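Local coordinates for protein transcription termination factor FttA (Methanosarcina mazei, PDB 2XR1) that probably terminates transcription as a zinc-dependent ribonuclease of the beta-CASP family, cutting nascent RNA at the polymerase exit channel and degrading the released transcript, at residues B[241-246]-B[252-257]; B[274-279]-B[302-307]; B[197-202]-B[208-213]; B[237-242]-B[319-324]. All coordinates share one frame; numbering follows the deposited sequence.

All four contacts lie in the metallo-beta-lactamase part of the chain. Strands 199-203, 208-211 and 240-242 are consecutive neighbours in one mixed sheet: interaction 3, first along the chain, joins the first two, and interactions 1 and 4 both start from the third, sharing Val241 and Ile242. Interaction 1 packs helix 254-259 on that sheet, and about 9 Å away, centre to centre, interaction 2 adds helices 270-290 and 299-306. Interaction 4, about 20 Å from interaction 2 between centres, closes last, joining the same strand to the second sheet through strand 317-320. Helix layer and sheet pair thus meet around strand 240-242, after which the chain soon reaches the zinc ligand His245.

Interaction 1: B[241-246]-B[252-257]. With ZN (zinc ion), chain E.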
loop_
_atom_site.group_PDB
_atom_site.type_symbol
_atom_site.label_atom_id
_atom_site.label_comp_id
_atom_site.label_asym_id
_atom_site.label_seq_id
_atom_site.Cartn_x
_atom_site.Cartn_y
_atom_site.Cartn_z
ATOM N N VAL B 241 -1.347 -9.074 -15.486
ATOM C CA VAL B 241 0.006 -8.582 -15.502
ATOM C C VAL B 241 0.193 -7.981 -16.883
ATOM O O VAL B 241 -0.162 -8.604 -17.875
ATOM C CB VAL B 241 1.034 -9.724 -15.196
ATOM C CG1 VAL B 241 2.437 -9.258 -15.396
ATOM C CG2 VAL B 241 0.851 -10.232 -13.718
ATOM N N ILE B 242 0.696 -6.747 -16.944
ATOM C CA ILE B 242 1.067 -6.161 -18.208
ATOM C C ILE B 242 2.586 -6.111 -18.329
ATOM O O ILE B 242 3.263 -5.675 -17.429
ATOM C CB ILE B 242 0.431 -4.793 -18.384
ATOM C CG1 ILE B 242 -1.043 -4.965 -18.775
ATOM C CG2 ILE B 242 1.091 -4.015 -19.505
ATOM C CD1 ILE B 242 -1.978 -5.240 -17.664
ATOM N N VAL B 243 3.119 -6.559 -19.444
ATOM C CA VAL B 243 4.538 -6.451 -19.722
ATOM C C VAL B 243 4.687 -5.361 -20.792
ATOM O O VAL B 243 4.159 -5.467 -21.909
ATOM C CB VAL B 243 5.103 -7.795 -20.214
ATOM C CG1 VAL B 243 6.531 -7.648 -20.600
ATOM C CG2 VAL B 243 4.922 -8.924 -19.141
ATOM N N THR B 244 5.413 -4.312 -20.445
ATOM C CA THR B 244 5.522 -3.153 -21.300
ATOM C C THR B 244 6.484 -3.404 -22.461
ATOM O O THR B 244 6.251 -2.916 -23.562
ATOM C CB THR B 244 6.030 -1.955 -20.518
ATOM O OG1 THR B 244 7.292 -2.298 -19.984
ATOM C CG2 THR B 244 5.111 -1.578 -19.386
ATOM N N HIS B 245 7.559 -4.156 -22.215
ATOM C CA HIS B 245 8.475 -4.546 -23.279
ATOM C C HIS B 245 9.345 -5.686 -22.774
ATOM O O HIS B 245 9.292 -6.032 -21.605
ATOM C CB HIS B 245 9.337 -3.375 -23.807
ATOM C CG HIS B 245 10.293 -2.797 -22.813
ATOM N ND1 HIS B 245 9.888 -2.042 -21.729
ATOM C CD2 HIS B 245 11.650 -2.825 -22.763
ATOM C CE1 HIS B 245 10.956 -1.644 -21.055
ATOM N NE2 HIS B 245 12.037 -2.083 -21.673
ATOM N N ALA B 246 10.139 -6.262 -23.671
ATOM C CA ALA B 246 10.755 -7.559 -23.419
ATOM C C ALA B 246 11.968 -7.532 -22.543
ATOM O O ALA B 246 12.447 -8.575 -22.188
ATOM C CB ALA B 246 11.110 -8.242 -24.724
ATOM N N GLY B 252 11.463 -10.159 -16.498
ATOM C CA GLY B 252 12.264 -11.276 -16.037
ATOM C C GLY B 252 11.778 -12.108 -14.859
ATOM O O GLY B 252 12.158 -13.253 -14.729
ATOM N N LEU B 253 10.964 -11.528 -13.983
ATOM C CA LEU B 253 10.418 -12.264 -12.861
ATOM C C LEU B 253 8.925 -12.544 -13.008
ATOM O O LEU B 253 8.298 -13.096 -12.098
ATOM C CB LEU B 253 10.699 -11.537 -11.564
ATOM C CG LEU B 253 12.169 -11.640 -11.096
ATOM C CD1 LEU B 253 12.348 -10.797 -9.856
ATOM C CD2 LEU B 253 12.571 -13.043 -10.833
ATOM N N VAL B 254 8.362 -12.283 -14.174
ATOM C CA VAL B 254 6.994 -12.666 -14.388
ATOM C C VAL B 254 6.783 -14.166 -14.153
ATOM O O VAL B 254 5.758 -14.547 -13.608
ATOM C CB VAL B 254 6.486 -12.262 -15.763
ATOM C CG1 VAL B 254 5.103 -12.969 -16.094
ATOM C CG2 VAL B 254 6.389 -10.749 -15.823
ATOM N N PRO B 255 7.738 -15.019 -14.537
ATOM C CA PRO B 255 7.505 -16.394 -14.206
ATOM C C PRO B 255 7.538 -16.685 -12.712
ATOM O O PRO B 255 6.971 -17.690 -12.298
ATOM C CB PRO B 255 8.637 -17.142 -14.940
ATOM C CG PRO B 255 8.955 -16.300 -16.068
ATOM C CD PRO B 255 8.816 -14.874 -15.519
ATOM N N LEU B 256 8.193 -15.857 -11.902
ATOM C CA LEU B 256 8.207 -16.089 -10.457
ATOM C C LEU B 256 6.795 -15.908 -9.896
ATOM O O LEU B 256 6.394 -16.585 -8.959
ATOM C CB LEU B 256 9.158 -15.097 -9.781
ATOM C CG LEU B 256 9.522 -15.279 -8.309
ATOM C CD1 LEU B 256 10.087 -16.640 -8.040
ATOM C CD2 LEU B 256 10.498 -14.249 -7.929
ATOM N N LEU B 257 6.036 -14.970 -10.485
ATOM C CA LEU B 257 4.619 -14.799 -10.127
ATOM C C LEU B 257 3.877 -16.113 -10.274
ATOM O O LEU B 257 3.118 -16.505 -9.389
ATOM C CB LEU B 257 3.934 -13.739 -10.985
ATOM C CG LEU B 257 4.502 -12.327 -10.807
ATOM C CD1 LEU B 257 3.888 -11.300 -11.742
ATOM C CD2 LEU B 257 4.345 -11.873 -9.366
HETATM ZN ZN ZN E . 14.086 -1.324 -21.553
#
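Val241 meets Leu257 methyl to methyl, the two side chains reaching toward each other tip to tip. From CB, the Val241 side chain splits into two branches with different partners. CG2, set beside its own backbone N and anti to the carbonyl carbon, takes up Leu257 CD1 at 3.8 Å. CG1, anti to the backbone N (chi1 172°), turns instead to the preceding turn of the helix, where it lies 4.2 Å from Val254 CG2. That same Val254 methyl receives Val243 CG2 at 4.1 Å, so a single branch of Val254 serves two residues of the strand side, Val243 approaching it at a slant. No hydrogen bond crosses between 241-246 and 252-257, and the contact is wholly apolar and buried.

Beyond the packed valines the chain turns to the metal. His245 NE2 binds a zinc ion at 2.2 Å, together with His247, His332 and Asp355. On the other side of the ring, His245 ND1 donates to Thr244 OG1 (3.1 Å), the oxygen lying 24° out of the imidazole plane; Thr244 OG1 is also bonded to Asp212, which would help fix the ring's rotation. Val241 and Leu257 both touch Leu210 of strand 208-211, while Val243 and Val254 share Val266 of strand 266-268, so helix 254-259 lies across three adjacent strands of the sheet, with Val243 also reaching Thr272 of helix 270-290.

Interaction 2: B[274-279]-B[302-307]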
loop_
_atom_site.group_PDB
_atom_site.type_symbol
_atom_site.label_atom_id
_atom_site.label_comp_id
_atom_site.label_asym_id
_atom_site.label_seq_id
_atom_site.Cartn_x
_atom_site.Cartn_y
_atom_site.Cartn_z
ATOM N N ASP B 274 7.359 -12.950 -27.992
ATOM C CA ASP B 274 8.428 -13.793 -28.534
ATOM C C ASP B 274 9.790 -13.520 -27.882
ATOM O O ASP B 274 10.537 -14.474 -27.565
ATOM C CB ASP B 274 8.509 -13.594 -30.038
ATOM C CG ASP B 274 7.255 -14.103 -30.773
ATOM O OD1 ASP B 274 6.434 -14.848 -30.163
ATOM O OD2 ASP B 274 7.104 -13.777 -31.986
ATOM N N LEU B 275 10.096 -12.226 -27.650
ATOM C CA LEU B 275 11.361 -11.825 -27.060
ATOM C C LEU B 275 11.419 -12.277 -25.621
ATOM O O LEU B 275 12.427 -12.813 -25.198
ATOM C CB LEU B 275 11.571 -10.325 -27.175
ATOM C CG LEU B 275 11.753 -9.827 -28.610
ATOM C CD1 LEU B 275 11.529 -8.303 -28.786
ATOM C CD2 LEU B 275 13.089 -10.314 -29.105
ATOM N N MET B 276 10.324 -12.110 -24.894
ATOM C CA MET B 276 10.235 -12.464 -23.495
ATOM C C MET B 276 10.577 -13.946 -23.283
ATOM O O MET B 276 11.316 -14.305 -22.362
ATOM C CB MET B 276 8.819 -12.193 -23.000
ATOM C CG MET B 276 8.483 -12.815 -21.642
ATOM S SD MET B 276 6.953 -12.071 -20.968
ATOM C CE MET B 276 5.687 -12.892 -21.956
ATOM N N VAL B 277 10.023 -14.818 -24.123
ATOM C CA VAL B 277 10.336 -16.237 -24.009
ATOM C C VAL B 277 11.832 -16.479 -24.263
ATOM O O VAL B 277 12.497 -17.228 -23.537
ATOM C CB VAL B 277 9.446 -17.093 -24.968
ATOM C CG1 VAL B 277 10.024 -18.496 -25.199
ATOM C CG2 VAL B 277 8.029 -17.182 -24.383
ATOM N N LEU B 278 12.349 -15.830 -25.295
ATOM C CA LEU B 278 13.764 -15.978 -25.659
ATOM C C LEU B 278 14.660 -15.549 -24.528
ATOM O O LEU B 278 15.552 -16.298 -24.099
ATOM C CB LEU B 278 14.091 -15.116 -26.871
ATOM C CG LEU B 278 15.510 -15.267 -27.386
ATOM C CD1 LEU B 278 15.699 -16.665 -27.897
ATOM C CD2 LEU B 278 15.774 -14.258 -28.445
ATOM N N LEU B 279 14.429 -14.335 -24.043
ATOM C CA LEU B 279 15.274 -13.803 -22.992
ATOM C C LEU B 279 15.113 -14.543 -21.678
ATOM O O LEU B 279 16.071 -14.686 -20.964
ATOM C CB LEU B 279 15.006 -12.323 -22.763
ATOM C CG LEU B 279 15.340 -11.374 -23.903
ATOM C CD1 LEU B 279 14.918 -9.952 -23.512
ATOM C CD2 LEU B 279 16.819 -11.498 -24.293
ATOM N N ALA B 302 7.092 -21.898 -19.601
ATOM C CA ALA B 302 5.970 -22.523 -20.305
ATOM C C ALA B 302 4.608 -22.066 -19.765
ATOM O O ALA B 302 3.681 -21.709 -20.528
ATOM C CB ALA B 302 6.080 -24.032 -20.252
ATOM N N LYS B 303 4.497 -22.057 -18.445
ATOM C CA LYS B 303 3.265 -21.653 -17.808
ATOM C C LYS B 303 2.940 -20.192 -18.097
ATOM O O LYS B 303 1.775 -19.850 -18.286
ATOM C CB LYS B 303 3.355 -21.877 -16.304
ATOM C CG LYS B 303 1.997 -21.831 -15.607
ATOM C CD LYS B 303 2.059 -22.426 -14.206
ATOM C CE LYS B 303 0.675 -22.801 -13.670
ATOM N NZ LYS B 303 -0.358 -21.737 -13.909
ATOM N N THR B 304 3.958 -19.327 -18.130
ATOM C CA THR B 304 3.737 -17.936 -18.433
ATOM C C THR B 304 3.263 -17.760 -19.874
ATOM O O THR B 304 2.436 -16.864 -20.151
ATOM C CB THR B 304 5.029 -17.120 -18.299
ATOM O OG1 THR B 304 5.487 -17.195 -16.953
ATOM C CG2 THR B 304 4.833 -15.676 -18.686
ATOM N N LEU B 305 3.819 -18.557 -20.793
ATOM C CA LEU B 305 3.458 -18.428 -22.196
ATOM C C LEU B 305 2.015 -18.900 -22.421
ATOM O O LEU B 305 1.298 -18.321 -23.213
ATOM C CB LEU B 305 4.441 -19.209 -23.070
ATOM C CG LEU B 305 4.235 -19.291 -24.577
ATOM C CD1 LEU B 305 4.261 -17.919 -25.210
ATOM C CD2 LEU B 305 5.319 -20.198 -25.182
ATOM N N LYS B 306 1.593 -19.953 -21.724
ATOM C CA LYS B 306 0.211 -20.451 -21.815
ATOM C C LYS B 306 -0.764 -19.410 -21.323
ATOM O O LYS B 306 -1.945 -19.444 -21.653
ATOM C CB LYS B 306 0.012 -21.700 -20.957
ATOM C CG LYS B 306 0.484 -22.933 -21.604
ATOM C CD LYS B 306 0.091 -24.193 -20.829
ATOM C CE LYS B 306 1.105 -24.547 -19.733
ATOM N NZ LYS B 306 1.169 -25.984 -19.490
ATOM N N HIS B 307 -0.278 -18.486 -20.504
ATOM C CA HIS B 307 -1.126 -17.417 -20.004
ATOM C C HIS B 307 -0.879 -16.113 -20.697
ATOM O O HIS B 307 -1.439 -15.105 -20.289
ATOM C CB HIS B 307 -0.905 -17.251 -18.487
ATOM C CG HIS B 307 -1.423 -18.391 -17.679
ATOM N ND1 HIS B 307 -0.803 -19.618 -17.651
ATOM C CD2 HIS B 307 -2.513 -18.498 -16.883
ATOM C CE1 HIS B 307 -1.497 -20.444 -16.878
ATOM N NE2 HIS B 307 -2.534 -19.784 -16.386
#
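Apolar packing carries the contact between helices 270-290 and 299-306, chiefly through Val277 and Leu305. The CG2 branch of Val277 is received by both methyls of Leu305, with CD1 at 3.9 Å and CD2 at 4.1 Å, so that it rests against the fork of the leucine. The two side chains cross at about a right angle. Leu305 extends with CG anti to its backbone N (chi1 177°), which carries the fork out to the valine from a CB that does not itself point at the neighbouring helix. A looser touch lies beside this pair: Met276 runs out with its first two torsions extended, then bends at the sulfur (chi3 76°), and its terminal CE comes to 4.4 Å from Thr304 CG2.

No hydrogen bond crosses between 274-279 and 302-307. The hydroxyl of Thr304 is held by the backbone oxygen of Met300, one turn earlier, while its methyl serves the contact with Met276. At the end of the second helix His307 folds back, and its ND1 donates to Lys303 O at 2.7 Å with an N-H...O angle of 152°; the oxygen lies 18° out of the ring plane. Farther from the interface, Asp274 OD2 is bonded to His461 and Lys306 NZ forms a salt bridge with Glu161.

Around the pair, Thr304 also packs on Val254, Pro255 and Phe258 of helix 254-259, and Leu305 reaches Phe154 of helix 146-157. This is the helical layer over one sheet of the alpha-beta/beta-alpha sandwich, the fold characteristic of metallo-beta-lactamases.

Interaction 3: B[197-202]-B[208-213]; sequences RSCFLL and RILIDC
A beta hairpin joins strands 199-203 and 208-211, and Phe200 with Ile211 forms a hydrogen-bonded antiparallel pair within it. Phe200 N donates to Ile211 O at 2.9 Å, and Ile211 N returns a bond to Phe200 O at 2.8 Å. Leu202 and Ile209 form the next such ring; in it Leu202 N binds Ile209 O at 2.8 Å, and Ile209 N returns a bond to Leu202 O, also of 2.8 Å. The non-hydrogen-bonded pair Leu201 and Leu210 stands between them with side chains on the other face, where the two meet through their CD1 methyls, the side chains inclined to one another. On the face of Phe200 and Leu202, the CD1 of Ile211 reaches back along the sheet to Leu202 CB at 3.8 Å.

Next to the Phe200-Ile211 pair, Cys199 SG and Cys213 SG lie 4.1 Å apart without a disulfide. Asp212 turns its carboxylate to outside partners: OD2 is bonded to ND1 of His250, a zinc ligand. It is therefore a second-shell residue that would help orient His250. Such placement, with the metal site along the edge of the beta sandwich, is characteristic of the metallo-beta-lactamase fold.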
loop_
_atom_site.group_PDB
_atom_site.type_symbol
_atom_site.label_atom_id
_atom_site.label_comp_id
_atom_site.label_asym_id
_atom_site.label_seq_id
_atom_site.Cartn_x
_atom_site.Cartn_y
_atom_site.Cartn_z
ATOM N N ARG B 197 14.172 -3.897 -11.660
ATOM C CA ARG B 197 13.040 -4.528 -11.006
ATOM C C ARG B 197 11.771 -3.689 -10.959
ATOM O O ARG B 197 11.088 -3.661 -9.951
ATOM C CB ARG B 197 13.418 -5.056 -9.630
ATOM C CG ARG B 197 14.011 -4.026 -8.684
ATOM C CD ARG B 197 13.991 -4.489 -7.221
ATOM N NE ARG B 197 14.333 -3.382 -6.362
ATOM C CZ ARG B 197 14.468 -3.449 -5.054
ATOM N NH1 ARG B 197 14.274 -4.596 -4.417
ATOM N NH2 ARG B 197 14.819 -2.349 -4.381
ATOM N N SER B 198 11.473 -3.038 -12.079
ATOM C CA SER B 198 10.230 -2.386 -12.315
ATOM C C SER B 198 9.107 -3.338 -12.020
ATOM O O SER B 198 9.147 -4.529 -12.418
ATOM C CB SER B 198 10.128 -1.950 -13.772
ATOM O OG SER B 198 10.914 -0.780 -14.077
ATOM N N CYS B 199 8.094 -2.801 -11.335
ATOM C CA CYS B 199 6.924 -3.562 -10.925
ATOM C C CYS B 199 5.967 -2.597 -10.196
ATOM O O CYS B 199 6.360 -1.983 -9.209
ATOM C CB CYS B 199 7.333 -4.703 -9.995
ATOM S SG CYS B 199 5.957 -5.766 -9.526
ATOM N N PHE B 200 4.756 -2.415 -10.715
ATOM C CA PHE B 200 3.833 -1.418 -10.202
ATOM C C PHE B 200 2.454 -2.038 -10.051
ATOM O O PHE B 200 2.036 -2.924 -10.809
ATOM C CB PHE B 200 3.774 -0.220 -11.164
ATOM C CG PHE B 200 5.031 0.563 -11.207
ATOM C CD1 PHE B 200 5.234 1.648 -10.314
ATOM C CD2 PHE B 200 6.044 0.213 -12.062
ATOM C CE1 PHE B 200 6.416 2.360 -10.315
ATOM C CE2 PHE B 200 7.264 0.931 -12.052
ATOM C CZ PHE B 200 7.447 2.007 -11.182
ATOM N N LEU B 201 1.701 -1.574 -9.079
ATOM C CA LEU B 201 0.332 -2.086 -8.930
ATOM C C LEU B 201 -0.613 -0.946 -9.173
ATOM O O LEU B 201 -0.483 0.039 -8.521
ATOM C CB LEU B 201 0.116 -2.657 -7.555
ATOM C CG LEU B 201 -1.194 -3.415 -7.421
ATOM C CD1 LEU B 201 -1.068 -4.735 -8.122
ATOM C CD2 LEU B 201 -1.622 -3.526 -5.867
ATOM N N LEU B 202 -1.515 -1.072 -10.145
ATOM C CA LEU B 202 -2.594 -0.115 -10.367
ATOM C C LEU B 202 -3.820 -0.775 -9.804
ATOM O O LEU B 202 -4.077 -1.912 -10.107
ATOM C CB LEU B 202 -2.771 0.145 -11.855
ATOM C CG LEU B 202 -4.009 0.859 -12.379
ATOM C CD1 LEU B 202 -4.148 2.295 -11.874
ATOM C CD2 LEU B 202 -3.915 0.790 -13.922
ATOM N N ARG B 208 -7.013 -5.112 -9.608
ATOM C CA ARG B 208 -5.612 -4.990 -9.300
ATOM C C ARG B 208 -4.852 -5.457 -10.507
ATOM O O ARG B 208 -5.091 -6.551 -11.003
ATOM C CB ARG B 208 -5.304 -5.817 -8.061
ATOM C CG ARG B 208 -5.833 -5.151 -6.780
ATOM C CD ARG B 208 -6.297 -6.129 -5.786
ATOM N NE ARG B 208 -7.396 -6.945 -6.316
ATOM C CZ ARG B 208 -8.708 -6.669 -6.216
ATOM N NH1 ARG B 208 -9.142 -5.574 -5.590
ATOM N NH2 ARG B 208 -9.605 -7.502 -6.767
ATOM N N ILE B 209 -4.027 -4.566 -11.033
ATOM C CA ILE B 209 -3.300 -4.774 -12.255
ATOM C C ILE B 209 -1.868 -4.569 -11.883
ATOM O O ILE B 209 -1.545 -3.616 -11.213
ATOM C CB ILE B 209 -3.714 -3.746 -13.398
ATOM C CG1 ILE B 209 -5.226 -3.817 -13.657
ATOM C CG2 ILE B 209 -3.076 -4.070 -14.688
ATOM C CD1 ILE B 209 -5.772 -5.239 -13.893
ATOM N N LEU B 210 -1.028 -5.476 -12.348
ATOM C CA LEU B 210 0.398 -5.399 -12.137
ATOM C C LEU B 210 1.056 -4.982 -13.434
ATOM O O LEU B 210 0.903 -5.675 -14.428
ATOM C CB LEU B 210 0.909 -6.762 -11.671
ATOM C CG LEU B 210 2.035 -6.851 -10.668
ATOM C CD1 LEU B 210 1.783 -6.098 -9.379
ATOM C CD2 LEU B 210 2.194 -8.320 -10.421
ATOM N N ILE B 211 1.754 -3.845 -13.447
ATOM C CA ILE B 211 2.499 -3.468 -14.614
ATOM C C ILE B 211 3.973 -3.807 -14.370
ATOM O O ILE B 211 4.602 -3.262 -13.464
ATOM C CB ILE B 211 2.330 -1.992 -14.974
ATOM C CG1 ILE B 211 0.876 -1.687 -15.358
ATOM C CG2 ILE B 211 3.253 -1.625 -16.165
ATOM C CD1 ILE B 211 -0.042 -1.113 -14.249
ATOM N N ASP B 212 4.495 -4.706 -15.207
ATOM C CA ASP B 212 5.879 -5.183 -15.172
ATOM C C ASP B 212 6.197 -5.994 -13.901
ATOM O O ASP B 212 5.532 -5.877 -12.877
ATOM C CB ASP B 212 6.908 -4.049 -15.416
ATOM C CG ASP B 212 6.924 -3.544 -16.897
ATOM O OD1 ASP B 212 6.404 -4.294 -17.776
ATOM O OD2 ASP B 212 7.471 -2.405 -17.202
ATOM N N CYS B 213 7.202 -6.856 -14.011
ATOM C CA CYS B 213 7.774 -7.507 -12.901
ATOM C C CYS B 213 9.194 -7.925 -13.205
ATOM O O CYS B 213 9.415 -9.068 -13.558
ATOM C CB CYS B 213 6.951 -8.700 -12.546
ATOM S SG CYS B 213 7.422 -9.289 -10.934
#

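Interaction 4: B[237-242]-B[319-324]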
loop_
_atom_site.group_PDB
_atom_site.type_symbol
_atom_site.label_atom_id
_atom_site.label_comp_id
_atom_site.label_asym_id
_atom_site.label_seq_id
_atom_site.Cartn_x
_atom_site.Cartn_y
_atom_site.Cartn_z
ATOM N N GLN B 237 -5.558 -12.441 -6.195
ATOM C CA GLN B 237 -6.228 -11.129 -6.227
ATOM C C GLN B 237 -5.786 -10.274 -7.433
ATOM O O GLN B 237 -6.283 -9.156 -7.590
ATOM C CB GLN B 237 -5.958 -10.344 -4.919
ATOM C CG GLN B 237 -4.688 -9.456 -4.921
ATOM C CD GLN B 237 -4.445 -8.724 -3.591
ATOM O OE1 GLN B 237 -4.780 -7.552 -3.471
ATOM N NE2 GLN B 237 -3.843 -9.422 -2.592
ATOM N N ILE B 238 -4.832 -10.758 -8.239
ATOM C CA ILE B 238 -4.353 -9.977 -9.355
ATOM C C ILE B 238 -5.094 -10.313 -10.657
ATOM O O ILE B 238 -4.949 -11.390 -11.198
ATOM C CB ILE B 238 -2.837 -10.137 -9.607
ATOM C CG1 ILE B 238 -2.030 -9.943 -8.323
ATOM C CG2 ILE B 238 -2.415 -9.141 -10.614
ATOM C CD1 ILE B 238 -1.995 -8.536 -7.823
ATOM N N ASP B 239 -5.823 -9.340 -11.194
ATOM C CA ASP B 239 -6.559 -9.513 -12.422
ATOM C C ASP B 239 -5.674 -9.717 -13.660
ATOM O O ASP B 239 -6.019 -10.517 -14.555
ATOM C CB ASP B 239 -7.502 -8.339 -12.618
ATOM C CG ASP B 239 -8.622 -8.304 -11.556
ATOM O OD1 ASP B 239 -8.311 -8.358 -10.312
ATOM O OD2 ASP B 239 -9.833 -8.254 -11.962
ATOM N N ALA B 240 -4.544 -9.009 -13.723
ATOM C CA ALA B 240 -3.661 -9.107 -14.896
ATOM C C ALA B 240 -2.254 -8.628 -14.647
ATOM O O ALA B 240 -1.985 -7.905 -13.728
ATOM C CB ALA B 240 -4.249 -8.361 -16.046
ATOM N N VAL B 241 -1.347 -9.074 -15.486
ATOM C CA VAL B 241 0.006 -8.582 -15.502
ATOM C C VAL B 241 0.193 -7.981 -16.883
ATOM O O VAL B 241 -0.162 -8.604 -17.875
ATOM C CB VAL B 241 1.034 -9.724 -15.196
ATOM C CG1 VAL B 241 2.437 -9.258 -15.396
ATOM C CG2 VAL B 241 0.851 -10.232 -13.718
ATOM N N ILE B 242 0.696 -6.747 -16.944
ATOM C CA ILE B 242 1.067 -6.161 -18.208
ATOM C C ILE B 242 2.586 -6.111 -18.329
ATOM O O ILE B 242 3.263 -5.675 -17.429
ATOM C CB ILE B 242 0.431 -4.793 -18.384
ATOM C CG1 ILE B 242 -1.043 -4.965 -18.775
ATOM C CG2 ILE B 242 1.091 -4.015 -19.505
ATOM C CD1 ILE B 242 -1.978 -5.240 -17.664
ATOM N N ILE B 319 -9.694 -5.508 -19.831
ATOM C CA ILE B 319 -8.923 -6.448 -19.038
ATOM C C ILE B 319 -9.505 -6.705 -17.641
ATOM O O ILE B 319 -8.994 -7.534 -16.900
ATOM C CB ILE B 319 -7.450 -6.046 -18.918
ATOM C CG1 ILE B 319 -7.301 -4.673 -18.249
ATOM C CG2 ILE B 319 -6.829 -6.141 -20.294
ATOM C CD1 ILE B 319 -5.843 -4.239 -18.032
ATOM N N ALA B 320 -10.572 -5.984 -17.308
ATOM C CA ALA B 320 -11.205 -6.061 -16.014
ATOM C C ALA B 320 -12.565 -5.380 -16.085
ATOM O O ALA B 320 -12.895 -4.712 -17.047
ATOM C CB ALA B 320 -10.327 -5.428 -14.953
ATOM N N PRO B 321 -13.399 -5.588 -15.073
ATOM C CA PRO B 321 -14.745 -5.032 -15.190
ATOM C C PRO B 321 -14.754 -3.500 -15.337
ATOM O O PRO B 321 -15.735 -2.935 -15.759
ATOM C CB PRO B 321 -15.408 -5.433 -13.874
ATOM C CG PRO B 321 -14.609 -6.576 -13.356
ATOM C CD PRO B 321 -13.226 -6.418 -13.872
ATOM N N ASP B 322 -13.671 -2.835 -14.965
ATOM C CA ASP B 322 -13.655 -1.385 -14.990
ATOM C C ASP B 322 -12.377 -0.824 -15.554
ATOM O O ASP B 322 -12.078 0.331 -15.328
ATOM C CB ASP B 322 -13.896 -0.825 -13.587
ATOM C CG ASP B 322 -12.830 -1.286 -12.535
ATOM O OD1 ASP B 322 -11.994 -2.210 -12.775
ATOM O OD2 ASP B 322 -12.831 -0.690 -11.447
ATOM N N ILE B 323 -11.624 -1.630 -16.293
ATOM C CA ILE B 323 -10.379 -1.161 -16.865
ATOM C C ILE B 323 -10.234 -1.593 -18.310
ATOM O O ILE B 323 -10.387 -2.766 -18.601
ATOM C CB ILE B 323 -9.160 -1.631 -16.066
ATOM C CG1 ILE B 323 -9.313 -1.257 -14.601
ATOM C CG2 ILE B 323 -7.888 -0.994 -16.625
ATOM C CD1 ILE B 323 -8.148 -1.651 -13.786
ATOM N N LYS B 324 -9.980 -0.622 -19.186
ATOM C CA LYS B 324 -9.680 -0.887 -20.583
ATOM C C LYS B 324 -8.259 -0.478 -20.850
ATOM O O LYS B 324 -7.858 0.604 -20.467
ATOM C CB LYS B 324 -10.581 -0.075 -21.495
ATOM C CG LYS B 324 -11.943 -0.623 -21.618
ATOM C CD LYS B 324 -12.730 0.150 -22.637
ATOM C CE LYS B 324 -14.239 -0.218 -22.612
ATOM N NZ LYS B 324 -14.777 -0.249 -21.209
#
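Asp239 OD2 is gripped by a salt bridge from Arg175 and at the same time lies against the second segment, 4.1 Å from Ala320 CB and 4.3 Å from Pro321 CD. Its other oxygen, OD1, has a long, weak ion pair with Arg208. The carboxylate stands beside the backbone N of its own residue (chi1 -67°), a setting that carries it over to the turn between strands 317-320 and 323-329. Within 319-324 its nearest neighbours are carbons of Ala320 and Pro321, and no hydrogen bond joins 237-242 to 319-324. Asp322 is probably a nearby like charge, its OD1 6.5 Å from Asp239 OD2; its OD1 bonds Ser207 and its OD2 bonds Thr204.

Two sheets face each other here, as in the beta sandwich at the centre of the metallo-beta-lactamase fold: strand 240-242 belongs to one, and strands 317-320 and 323-329 to the other. Between the two segments the apolar contact is made by Ile242 and Ile319, whose CD1 methyls (Ile242 CD1 and Ile319 CD1) meet at 4.0 Å, with the two side chains crossing at about a right angle. Ile319 holds CG1 between its backbone N and carbonyl carbon (chi1 60°) and then runs straight out to the methyl. Both isoleucines also pack on Tyr267 of strand 266-268, while Ile209 of strand 208-211 touches Ile242 and Ile323.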